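Local coordinates for imidazolonepropionase (Unidentified, PDB 2Q09), which hydrolyses a carbon-nitrogen bond of 4-imidazolone-5-propanoate to give N-formimidoyl-L-glutamate, the third step of histidine degradation, at residues A[70-76]-A[138-144]; A[170-176]-A[208-214]. Numbering follows the deposited sequence.

Interaction 1 of 2, residues A[70-76]-A[138-144]; sequences DCHTHLI and VEIKSGY. With FE (Fe (III) ion), chain B; DI6 (3-[(4S)-2,5-dioxoimidazolidin-4-yl]propanoic acid), chain C.
Two parallel strand ends, 70-73 and 138-141, bring their axes to within 4.8 Å at 16°. D70 pairs with V138, and the well-formed backbone bonds are E139 N to D70 O (2.9 Å) and K141 N to T73 O (3.0 Å). Between them the 70-76 chain turns aside at C71 (phi/psi -86/10), and E139 fills the gap with its side chain: T73 N donates to E139 OE1 (3.1 Å), while T73 OG1 donates to E139 O (2.7 Å); E139 OE2 also meets T172 and K240. K141, extended through chi3 and bent at chi4 (m), lies in the cleft between two imidazoles. K141 CE sits 3.3 Å from the H72 ring centroid and K141 CD 3.9 Å from that of H74, both over ring faces; K141 NZ forms salt bridges with E139 OE2 (2.7 Å) and with D212. On the other face, I140 is the bump, I140 CD1 lying 3.8 Å from L75 CD1 and I140 CG2 3.6 Å from I76 CD1. H72 NE2 (2.2 Å) and H74 NE2 (2.1 Å) bind FE, completed by H242, D317 and a water, and Y144 OH donates to DI6 O9 (2.7 Å). This is the HxH metal motif ending the first barrel strand in the amidohydrolase superfamily.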
ATOM      1  N   ASP A  70       1.386   3.571   2.314  1.00 21.32           N
ATOM      2  CA  ASP A  70       1.920   2.410   1.579  1.00 20.98           C
ATOM      3  C   ASP A  70       0.689   1.544   1.309  1.00 21.46           C
ATOM      4  O   ASP A  70       0.260   0.769   2.167  1.00 21.62           O
ATOM      5  CB  ASP A  70       2.930   1.656   2.456  1.00 22.90           C
ATOM      6  CG  ASP A  70       3.874   0.783   1.653  1.00 21.61           C
ATOM      7  OD1 ASP A  70       4.761   0.172   2.281  1.00 24.48           O
ATOM      8  OD2 ASP A  70       3.740   0.710   0.411  1.00 24.60           O
ATOM      9  N   CYS A  71       0.129   1.677   0.112  1.00 19.34           N
ATOM     10  CA  CYS A  71      -1.109   0.994  -0.246  1.00 20.23           C
ATOM     11  C   CYS A  71      -1.062  -0.430  -0.783  1.00 21.27           C
ATOM     12  O   CYS A  71      -2.086  -0.934  -1.245  1.00 21.82           O
ATOM     13  CB  CYS A  71      -1.887   1.867  -1.240  1.00 19.13           C
ATOM     14  SG  CYS A  71      -1.066   2.099  -2.875  1.00 23.40           S
ATOM     15  N   HIS A  72       0.093  -1.084  -0.716  1.00 20.81           N
ATOM     16  CA  HIS A  72       0.199  -2.444  -1.223  1.00 22.66           C
ATOM     17  C   HIS A  72       1.314  -3.225  -0.541  1.00 23.66           C
ATOM     18  O   HIS A  72       2.471  -3.148  -0.951  1.00 23.73           O
ATOM     19  CB  HIS A  72       0.438  -2.403  -2.738  1.00 21.12           C
ATOM     20  CG  HIS A  72       0.533  -3.754  -3.384  1.00 22.33           C
ATOM     21  ND1 HIS A  72      -0.206  -4.097  -4.494  1.00 20.11           N
ATOM     22  CD2 HIS A  72       1.304  -4.831  -3.101  1.00 22.66           C
ATOM     23  CE1 HIS A  72       0.104  -5.325  -4.869  1.00 20.02           C
ATOM     24  NE2 HIS A  72       1.019  -5.793  -4.040  1.00 22.51           N
ATOM     25  N   THR A  73       0.981  -3.952   0.523  1.00 21.79           N
ATOM     26  CA  THR A  73       1.998  -4.760   1.185  1.00 21.39           C
ATOM     27  C   THR A  73       1.497  -6.137   1.592  1.00 21.81           C
ATOM     28  O   THR A  73       0.289  -6.368   1.689  1.00 20.06           O
ATOM     29  CB  THR A  73       2.582  -4.083   2.456  1.00 22.10           C
ATOM     30  OG1 THR A  73       1.795  -4.432   3.603  1.00 22.26           O
ATOM     31  CG2 THR A  73       2.595  -2.566   2.304  1.00 19.89           C
ATOM     32  N   HIS A  74       2.452  -7.037   1.801  1.00 19.82           N
ATOM     33  CA  HIS A  74       2.207  -8.406   2.243  1.00 21.30           C
ATOM     34  C   HIS A  74       3.142  -8.547   3.448  1.00 20.38           C
ATOM     35  O   HIS A  74       3.787  -9.574   3.591  1.00 21.23           O
ATOM     36  CB  HIS A  74       2.673  -9.442   1.206  1.00 20.71           C
ATOM     37  CG  HIS A  74       2.046  -9.321  -0.151  1.00 22.61           C
ATOM     38  ND1 HIS A  74       1.198 -10.282  -0.661  1.00 24.58           N
ATOM     39  CD2 HIS A  74       2.234  -8.425  -1.150  1.00 22.75           C
ATOM     40  CE1 HIS A  74       0.898  -9.988  -1.912  1.00 24.89           C
ATOM     41  NE2 HIS A  74       1.515  -8.866  -2.238  1.00 25.01           N
ATOM     42  N   LEU A  75       3.216  -7.539   4.315  1.00 19.25           N
ATOM     43  CA  LEU A  75       4.157  -7.596   5.435  1.00 19.74           C
ATOM     44  C   LEU A  75       3.908  -8.648   6.510  1.00 19.75           C
ATOM     45  O   LEU A  75       4.777  -8.878   7.357  1.00 20.71           O
ATOM     46  CB  LEU A  75       4.312  -6.210   6.080  1.00 19.60           C
ATOM     47  CG  LEU A  75       3.170  -5.572   6.871  1.00 21.64           C
ATOM     48  CD1 LEU A  75       3.109  -6.166   8.284  1.00 20.65           C
ATOM     49  CD2 LEU A  75       3.426  -4.060   6.949  1.00 21.24           C
ATOM     50  N   ILE A  76       2.740  -9.281   6.487  1.00 18.66           N
ATOM     51  CA  ILE A  76       2.443 -10.329   7.462  1.00 17.91           C
ATOM     52  C   ILE A  76       2.824 -11.688   6.873  1.00 18.69           C
ATOM     53  O   ILE A  76       2.255 -12.115   5.860  1.00 19.19           O
ATOM     54  CB  ILE A  76       0.946 -10.354   7.829  1.00 20.29           C
ATOM     55  CG1 ILE A  76       0.625  -9.178   8.761  1.00 19.88           C
ATOM     56  CG2 ILE A  76       0.580 -11.698   8.491  1.00 19.64           C
ATOM     57  CD1 ILE A  76      -0.863  -9.108   9.168  1.00 20.97           C
ATOM     58  N   VAL A 138      -1.088   2.017   6.288  1.00 19.54           N
ATOM     59  CA  VAL A 138      -0.508   0.918   5.525  1.00 20.18           C
ATOM     60  C   VAL A 138      -1.585  -0.106   5.190  1.00 21.67           C
ATOM     61  O   VAL A 138      -2.477  -0.362   5.993  1.00 21.44           O
ATOM     62  CB  VAL A 138       0.640   0.217   6.313  1.00 19.26           C
ATOM     63  CG1 VAL A 138       0.116  -0.335   7.647  1.00 19.05           C
ATOM     64  CG2 VAL A 138       1.231  -0.916   5.483  1.00 20.00           C
ATOM     65  N   GLU A 139      -1.514  -0.661   3.984  1.00 22.03           N
ATOM     66  CA  GLU A 139      -2.456  -1.685   3.547  1.00 21.27           C
ATOM     67  C   GLU A 139      -1.739  -3.028   3.693  1.00 22.80           C
ATOM     68  O   GLU A 139      -0.590  -3.175   3.254  1.00 21.78           O
ATOM     69  CB  GLU A 139      -2.839  -1.471   2.082  1.00 21.77           C
ATOM     70  CG  GLU A 139      -3.908  -2.448   1.566  1.00 21.99           C
ATOM     71  CD  GLU A 139      -3.344  -3.520   0.639  1.00 25.37           C
ATOM     72  OE1 GLU A 139      -2.119  -3.791   0.685  1.00 25.31           O
ATOM     73  OE2 GLU A 139      -4.137  -4.101  -0.135  1.00 26.83           O
ATOM     74  N   ILE A 140      -2.407  -3.995   4.316  1.00 21.57           N
ATOM     75  CA  ILE A 140      -1.827  -5.317   4.523  1.00 20.44           C
ATOM     76  C   ILE A 140      -2.753  -6.390   3.957  1.00 22.23           C
ATOM     77  O   ILE A 140      -3.948  -6.423   4.263  1.00 21.65           O
ATOM     78  CB  ILE A 140      -1.576  -5.576   6.023  1.00 20.97           C
ATOM     79  CG1 ILE A 140      -0.644  -4.496   6.582  1.00 18.64           C
ATOM     80  CG2 ILE A 140      -0.960  -6.963   6.220  1.00 20.73           C
ATOM     81  CD1 ILE A 140      -0.398  -4.606   8.094  1.00 22.29           C
ATOM     82  N   LYS A 141      -2.195  -7.265   3.131  1.00 22.14           N
ATOM     83  CA  LYS A 141      -2.977  -8.327   2.511  1.00 23.09           C
ATOM     84  C   LYS A 141      -2.818  -9.666   3.219  1.00 23.49           C
ATOM     85  O   LYS A 141      -1.869  -9.871   3.984  1.00 23.91           O
ATOM     86  CB  LYS A 141      -2.545  -8.506   1.056  1.00 23.61           C
ATOM     87  CG  LYS A 141      -2.486  -7.212   0.251  1.00 22.44           C
ATOM     88  CD  LYS A 141      -1.757  -7.425  -1.065  1.00 22.70           C
ATOM     89  CE  LYS A 141      -1.560  -6.101  -1.803  1.00 21.17           C
ATOM     90  NZ  LYS A 141      -2.874  -5.436  -2.067  1.00 22.81           N
ATOM     91  N   SER A 142      -3.770 -10.563   2.980  1.00 23.77           N
ATOM     92  CA  SER A 142      -3.690 -11.913   3.522  1.00 24.42           C
ATOM     93  C   SER A 142      -3.009 -12.621   2.346  1.00 24.89           C
ATOM     94  O   SER A 142      -2.102 -12.054   1.744  1.00 26.57           O
ATOM     95  CB  SER A 142      -5.093 -12.478   3.800  1.00 23.67           C
ATOM     96  OG  SER A 142      -5.911 -12.487   2.639  1.00 26.51           O
ATOM     97  N   GLY A 143      -3.410 -13.839   2.009  1.00 23.90           N
ATOM     98  CA  GLY A 143      -2.793 -14.486   0.863  1.00 23.65           C
ATOM     99  C   GLY A 143      -1.702 -15.516   1.099  1.00 24.30           C
ATOM    100  O   GLY A 143      -1.229 -16.136   0.150  1.00 25.47           O
ATOM    101  N   TYR A 144      -1.270 -15.688   2.340  1.00 23.04           N
ATOM    102  CA  TYR A 144      -0.253 -16.691   2.641  1.00 22.65           C
ATOM    103  C   TYR A 144      -0.841 -17.790   3.531  1.00 23.41           C
ATOM    104  O   TYR A 144      -0.102 -18.600   4.105  1.00 22.53           O
ATOM    105  CB  TYR A 144       0.962 -16.052   3.327  1.00 21.96           C
ATOM    106  CG  TYR A 144       1.808 -15.199   2.398  1.00 22.47           C
ATOM    107  CD1 TYR A 144       2.219 -15.688   1.159  1.00 22.84           C
ATOM    108  CD2 TYR A 144       2.206 -13.913   2.759  1.00 23.32           C
ATOM    109  CE1 TYR A 144       3.004 -14.925   0.298  1.00 23.68           C
ATOM    110  CE2 TYR A 144       2.996 -13.134   1.909  1.00 23.41           C
ATOM    111  CZ  TYR A 144       3.390 -13.649   0.680  1.00 25.16           C
ATOM    112  OH  TYR A 144       4.180 -12.893  -0.156  1.00 26.60           O
TER
HETATM  113 FE    FE B 500       1.848  -7.811  -3.999  1.00 31.04          FE
HETATM  114  N1  DI6 C 600       3.190 -11.064  -7.256  1.00 36.27           N
HETATM  115  C2  DI6 C 600       4.338 -10.914  -6.562  1.00 35.80           C
HETATM  116  O2  DI6 C 600       5.391 -10.459  -6.972  1.00 34.50           O
HETATM  117  C3  DI6 C 600       4.038 -11.426  -5.132  1.00 35.08           C
HETATM  118  N4  DI6 C 600       2.624 -11.846  -5.242  1.00 35.79           N
HETATM  119  C5  DI6 C 600       2.217 -11.594  -6.502  1.00 36.84           C
HETATM  120  O5  DI6 C 600       1.086 -11.816  -6.908  1.00 36.98           O
HETATM  121  C6  DI6 C 600       4.959 -12.580  -4.763  1.00 33.45           C
HETATM  122  C7  DI6 C 600       4.698 -13.120  -3.355  1.00 34.18           C
HETATM  123  C8  DI6 C 600       5.606 -14.283  -2.928  1.00 33.76           C
HETATM  124  O9  DI6 C 600       5.661 -14.551  -1.712  1.00 33.75           O
HETATM  125  O10 DI6 C 600       6.263 -14.929  -3.784  1.00 34.71           O
HETATM  126  O   HOH W   1      -3.032  -2.824  -3.051  1.00 26.60           O
HETATM  127  O   HOH W   2       0.331 -12.572   0.438  1.00 24.93           O
HETATM  128  O   HOH W   3      -0.435 -12.448   5.168  1.00 38.04           O
HETATM  129  O   HOH W   4       3.568  -8.555  -5.563  1.00 26.67           O

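Interaction 2 of 2, residues A[170-176]-A[208-214]. With DI6 (3-[(4S)-2,5-dioxoimidazolidin-4-yl]propanoic acid), chain C.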
ATOM      1  N   LYS A 170      -5.344  -0.854   6.647  1.00 22.35           N
ATOM      2  CA  LYS A 170      -6.446  -1.227   5.775  1.00 22.64           C
ATOM      3  C   LYS A 170      -6.146  -2.686   5.453  1.00 23.49           C
ATOM      4  O   LYS A 170      -5.011  -3.031   5.099  1.00 23.83           O
ATOM      5  CB  LYS A 170      -6.436  -0.398   4.491  1.00 25.70           C
ATOM      6  CG  LYS A 170      -6.542   1.112   4.720  1.00 27.53           C
ATOM      7  CD  LYS A 170      -7.847   1.513   5.397  1.00 30.77           C
ATOM      8  CE  LYS A 170      -9.054   1.288   4.499  1.00 33.81           C
ATOM      9  NZ  LYS A 170     -10.283   1.859   5.107  1.00 36.90           N
ATOM     10  N   THR A 171      -7.144  -3.550   5.587  1.00 22.19           N
ATOM     11  CA  THR A 171      -6.925  -4.962   5.313  1.00 22.23           C
ATOM     12  C   THR A 171      -7.462  -5.368   3.957  1.00 22.98           C
ATOM     13  O   THR A 171      -8.461  -4.824   3.485  1.00 21.99           O
ATOM     14  CB  THR A 171      -7.590  -5.845   6.383  1.00 22.63           C
ATOM     15  OG1 THR A 171      -8.998  -5.578   6.409  1.00 23.18           O
ATOM     16  CG2 THR A 171      -6.993  -5.550   7.758  1.00 21.43           C
ATOM     17  N   THR A 172      -6.810  -6.347   3.346  1.00 21.63           N
ATOM     18  CA  THR A 172      -7.227  -6.819   2.045  1.00 23.24           C
ATOM     19  C   THR A 172      -7.155  -8.337   1.984  1.00 23.95           C
ATOM     20  O   THR A 172      -6.108  -8.931   2.256  1.00 23.45           O
ATOM     21  CB  THR A 172      -6.345  -6.224   0.934  1.00 23.87           C
ATOM     22  OG1 THR A 172      -6.448  -4.791   0.954  1.00 25.03           O
ATOM     23  CG2 THR A 172      -6.800  -6.724  -0.426  1.00 24.92           C
ATOM     24  N   LEU A 173      -8.273  -8.960   1.630  1.00 23.61           N
ATOM     25  CA  LEU A 173      -8.337 -10.408   1.520  1.00 23.76           C
ATOM     26  C   LEU A 173      -7.739 -10.847   0.188  1.00 24.30           C
ATOM     27  O   LEU A 173      -8.280 -10.536  -0.871  1.00 23.53           O
ATOM     28  CB  LEU A 173      -9.788 -10.881   1.597  1.00 23.08           C
ATOM     29  CG  LEU A 173      -9.974 -12.391   1.469  1.00 24.29           C
ATOM     30  CD1 LEU A 173      -9.405 -13.075   2.698  1.00 23.28           C
ATOM     31  CD2 LEU A 173     -11.461 -12.719   1.322  1.00 27.06           C
ATOM     32  N   LEU A 174      -6.626 -11.571   0.248  1.00 24.86           N
ATOM     33  CA  LEU A 174      -5.970 -12.045  -0.963  1.00 26.62           C
ATOM     34  C   LEU A 174      -5.886 -13.570  -0.963  1.00 27.32           C
ATOM     35  O   LEU A 174      -4.810 -14.143  -1.124  1.00 28.21           O
ATOM     36  CB  LEU A 174      -4.564 -11.448  -1.061  1.00 25.68           C
ATOM     37  CG  LEU A 174      -3.727 -11.788  -2.300  1.00 25.26           C
ATOM     38  CD1 LEU A 174      -4.375 -11.203  -3.547  1.00 26.11           C
ATOM     39  CD2 LEU A 174      -2.319 -11.231  -2.129  1.00 27.09           C
ATOM     40  N   ALA A 175      -7.026 -14.227  -0.765  1.00 28.32           N
ATOM     41  CA  ALA A 175      -7.066 -15.686  -0.748  1.00 28.76           C
ATOM     42  C   ALA A 175      -6.759 -16.222  -2.142  1.00 30.33           C
ATOM     43  O   ALA A 175      -6.262 -17.338  -2.295  1.00 30.56           O
ATOM     44  CB  ALA A 175      -8.439 -16.169  -0.281  1.00 28.19           C
ATOM     45  N   ALA A 176      -7.056 -15.419  -3.159  1.00 31.07           N
ATOM     46  CA  ALA A 176      -6.798 -15.814  -4.544  1.00 32.69           C
ATOM     47  C   ALA A 176      -5.387 -15.398  -4.973  1.00 33.94           C
ATOM     48  O   ALA A 176      -5.185 -14.841  -6.047  1.00 34.35           O
ATOM     49  CB  ALA A 176      -7.841 -15.188  -5.472  1.00 30.91           C
ATOM     50  N   ALA A 208     -12.232  -7.671   6.478  1.00 24.34           N
ATOM     51  CA  ALA A 208     -11.679  -7.238   5.197  1.00 26.64           C
ATOM     52  C   ALA A 208     -12.231  -5.918   4.666  1.00 26.57           C
ATOM     53  O   ALA A 208     -13.442  -5.747   4.552  1.00 28.47           O
ATOM     54  CB  ALA A 208     -11.884  -8.335   4.149  1.00 25.19           C
ATOM     55  N   ASP A 209     -11.338  -4.991   4.339  1.00 26.63           N
ATOM     56  CA  ASP A 209     -11.748  -3.702   3.795  1.00 26.62           C
ATOM     57  C   ASP A 209     -11.804  -3.797   2.274  1.00 27.16           C
ATOM     58  O   ASP A 209     -12.446  -2.973   1.622  1.00 29.72           O
ATOM     59  CB  ASP A 209     -10.771  -2.598   4.211  1.00 25.75           C
ATOM     60  CG  ASP A 209     -10.732  -2.394   5.707  1.00 26.82           C
ATOM     61  OD1 ASP A 209     -11.820  -2.369   6.324  1.00 26.48           O
ATOM     62  OD2 ASP A 209      -9.622  -2.253   6.266  1.00 25.18           O
ATOM     63  N   ALA A 210     -11.139  -4.801   1.716  1.00 25.15           N
ATOM     64  CA  ALA A 210     -11.123  -4.990   0.266  1.00 24.73           C
ATOM     65  C   ALA A 210     -10.737  -6.416  -0.110  1.00 25.29           C
ATOM     66  O   ALA A 210     -10.282  -7.187   0.742  1.00 24.82           O
ATOM     67  CB  ALA A 210     -10.154  -4.007  -0.377  1.00 23.07           C
ATOM     68  N   VAL A 211     -10.946  -6.759  -1.382  1.00 24.64           N
ATOM     69  CA  VAL A 211     -10.614  -8.081  -1.908  1.00 27.10           C
ATOM     70  C   VAL A 211      -9.672  -7.919  -3.099  1.00 27.36           C
ATOM     71  O   VAL A 211      -9.926  -7.111  -3.992  1.00 28.80           O
ATOM     72  CB  VAL A 211     -11.876  -8.851  -2.360  1.00 26.92           C
ATOM     73  CG1 VAL A 211     -11.489 -10.199  -2.945  1.00 28.74           C
ATOM     74  CG2 VAL A 211     -12.811  -9.038  -1.183  1.00 29.06           C
ATOM     75  N   ASP A 212      -8.598  -8.704  -3.098  1.00 28.19           N
ATOM     76  CA  ASP A 212      -7.553  -8.659  -4.124  1.00 29.99           C
ATOM     77  C   ASP A 212      -7.475 -10.010  -4.843  1.00 30.40           C
ATOM     78  O   ASP A 212      -7.985 -11.014  -4.342  1.00 29.93           O
ATOM     79  CB  ASP A 212      -6.214  -8.356  -3.433  1.00 30.89           C
ATOM     80  CG  ASP A 212      -5.127  -7.878  -4.387  1.00 33.96           C
ATOM     81  OD1 ASP A 212      -5.269  -8.017  -5.622  1.00 32.45           O
ATOM     82  OD2 ASP A 212      -4.108  -7.365  -3.874  1.00 34.34           O
ATOM     83  N   VAL A 213      -6.823 -10.031  -6.002  1.00 31.10           N
ATOM     84  CA  VAL A 213      -6.678 -11.254  -6.792  1.00 32.05           C
ATOM     85  C   VAL A 213      -5.404 -11.259  -7.631  1.00 32.70           C
ATOM     86  O   VAL A 213      -5.011 -10.238  -8.186  1.00 31.48           O
ATOM     87  CB  VAL A 213      -7.864 -11.440  -7.771  1.00 32.66           C
ATOM     88  CG1 VAL A 213      -7.597 -12.623  -8.688  1.00 32.59           C
ATOM     89  CG2 VAL A 213      -9.163 -11.652  -7.003  1.00 35.30           C
ATOM     90  N   PHE A 214      -4.757 -12.415  -7.719  1.00 32.40           N
ATOM     91  CA  PHE A 214      -3.564 -12.553  -8.541  1.00 33.54           C
ATOM     92  C   PHE A 214      -4.013 -13.167  -9.862  1.00 35.12           C
ATOM     93  O   PHE A 214      -4.101 -14.387 -10.002  1.00 33.97           O
ATOM     94  CB  PHE A 214      -2.529 -13.462  -7.873  1.00 34.14           C
ATOM     95  CG  PHE A 214      -1.313 -13.705  -8.716  1.00 36.13           C
ATOM     96  CD1 PHE A 214      -0.662 -12.643  -9.339  1.00 37.07           C
ATOM     97  CD2 PHE A 214      -0.793 -14.990  -8.862  1.00 37.89           C
ATOM     98  CE1 PHE A 214       0.495 -12.856 -10.095  1.00 37.75           C
ATOM     99  CE2 PHE A 214       0.358 -15.209  -9.615  1.00 38.31           C
ATOM    100  CZ  PHE A 214       1.003 -14.137 -10.229  1.00 38.36           C
TER
HETATM  101  N1  DI6 C 600       3.190 -11.064  -7.256  1.00 36.27           N
HETATM  102  C2  DI6 C 600       4.338 -10.914  -6.562  1.00 35.80           C
HETATM  103  O2  DI6 C 600       5.391 -10.459  -6.972  1.00 34.50           O
HETATM  104  C3  DI6 C 600       4.038 -11.426  -5.132  1.00 35.08           C
HETATM  105  N4  DI6 C 600       2.624 -11.846  -5.242  1.00 35.79           N
HETATM  106  C5  DI6 C 600       2.217 -11.594  -6.502  1.00 36.84           C
HETATM  107  O5  DI6 C 600       1.086 -11.816  -6.908  1.00 36.98           O
HETATM  108  C6  DI6 C 600       4.959 -12.580  -4.763  1.00 33.45           C
HETATM  109  C7  DI6 C 600       4.698 -13.120  -3.355  1.00 34.18           C
HETATM  110  C8  DI6 C 600       5.606 -14.283  -2.928  1.00 33.76           C
HETATM  111  O9  DI6 C 600       5.661 -14.551  -1.712  1.00 33.75           O
HETATM  112  O10 DI6 C 600       6.263 -14.929  -3.784  1.00 34.71           O
HETATM  113  O   HOH W   5      -9.671   0.433   8.120  1.00 47.45           O
HETATM  114  O   HOH W   6      -8.946 -12.963  -2.676  1.00 32.20           O
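A side-chain carboxylate stands in for a backbone carbonyl where this parallel pair begins: T171 N donates to D209 OD2 (2.9 Å), and D209 N answers to T171 O (3.0 Å). D209 OD2 also forms a salt bridge with R159, whereas K170 NZ, 4.3 Å from D209 OD2, is beyond salt-bridge range and is linked to it through water 5, by a weak bond on the lysine side; K170 forms its salt bridge with E360 instead. Further along, the pairing becomes regular around L173 and V211, with L173 N bonded to A210 O (2.8 Å) and D212 N to L173 O (2.9 Å). Strand 170-176 then turns out of line at L174 and A175. Water 6 enters the gap, accepting from A176 N (3.1 Å) and donating to D212 O (2.7 Å), before F214 N restores direct contact with A176 O (3.0 Å). The axes of 170-176 and 210-213 lie at 39° to each other.

Two side chains converge on D212 CB: L174 CD1 reaches it at 3.4 Å and T172 CG2 at 3.5 Å, while A176 CB touches V213 CG2 at 4.1 Å. At the C-terminal end F214 lines the inhibitor pocket, one ring face against DI6 O5, which lies 3.1 Å from F214 CD1.

The two strands and helix 187-204 make a beta-alpha-beta unit of the TIM barrel. V211 and V213 face helix 222-234 and L173 faces helix 148-164, whereas T172 and D212 turn to the barrel interior, toward E139 and K141 of strand 135-141 and K240 of strand 238-243.

How the interactions relate
From the N terminus, interaction 1 comes first: strand 63-73 delivers 70-76, a mostly helical excursion of 61 residues follows, and strand 135-141 returns beside it. After helix 148-164 the chain enters strand 168-176, and interaction 2 closes a shorter loop of 31 residues over helix 187-204. The loops are in series, neither nested nor crossed. Because strands 135-141 and 168-176 are neighbours, the two contacts join four consecutive strands of the barrel. Hydrogen bonds probably knit them together, one between side chains (E139 OE2 to T172 OG1, 2.6 Å) and one between side chain and backbone (S142 OG to L174 N, 2.7 Å). Both contacts reach DI6, through Y144 and F214.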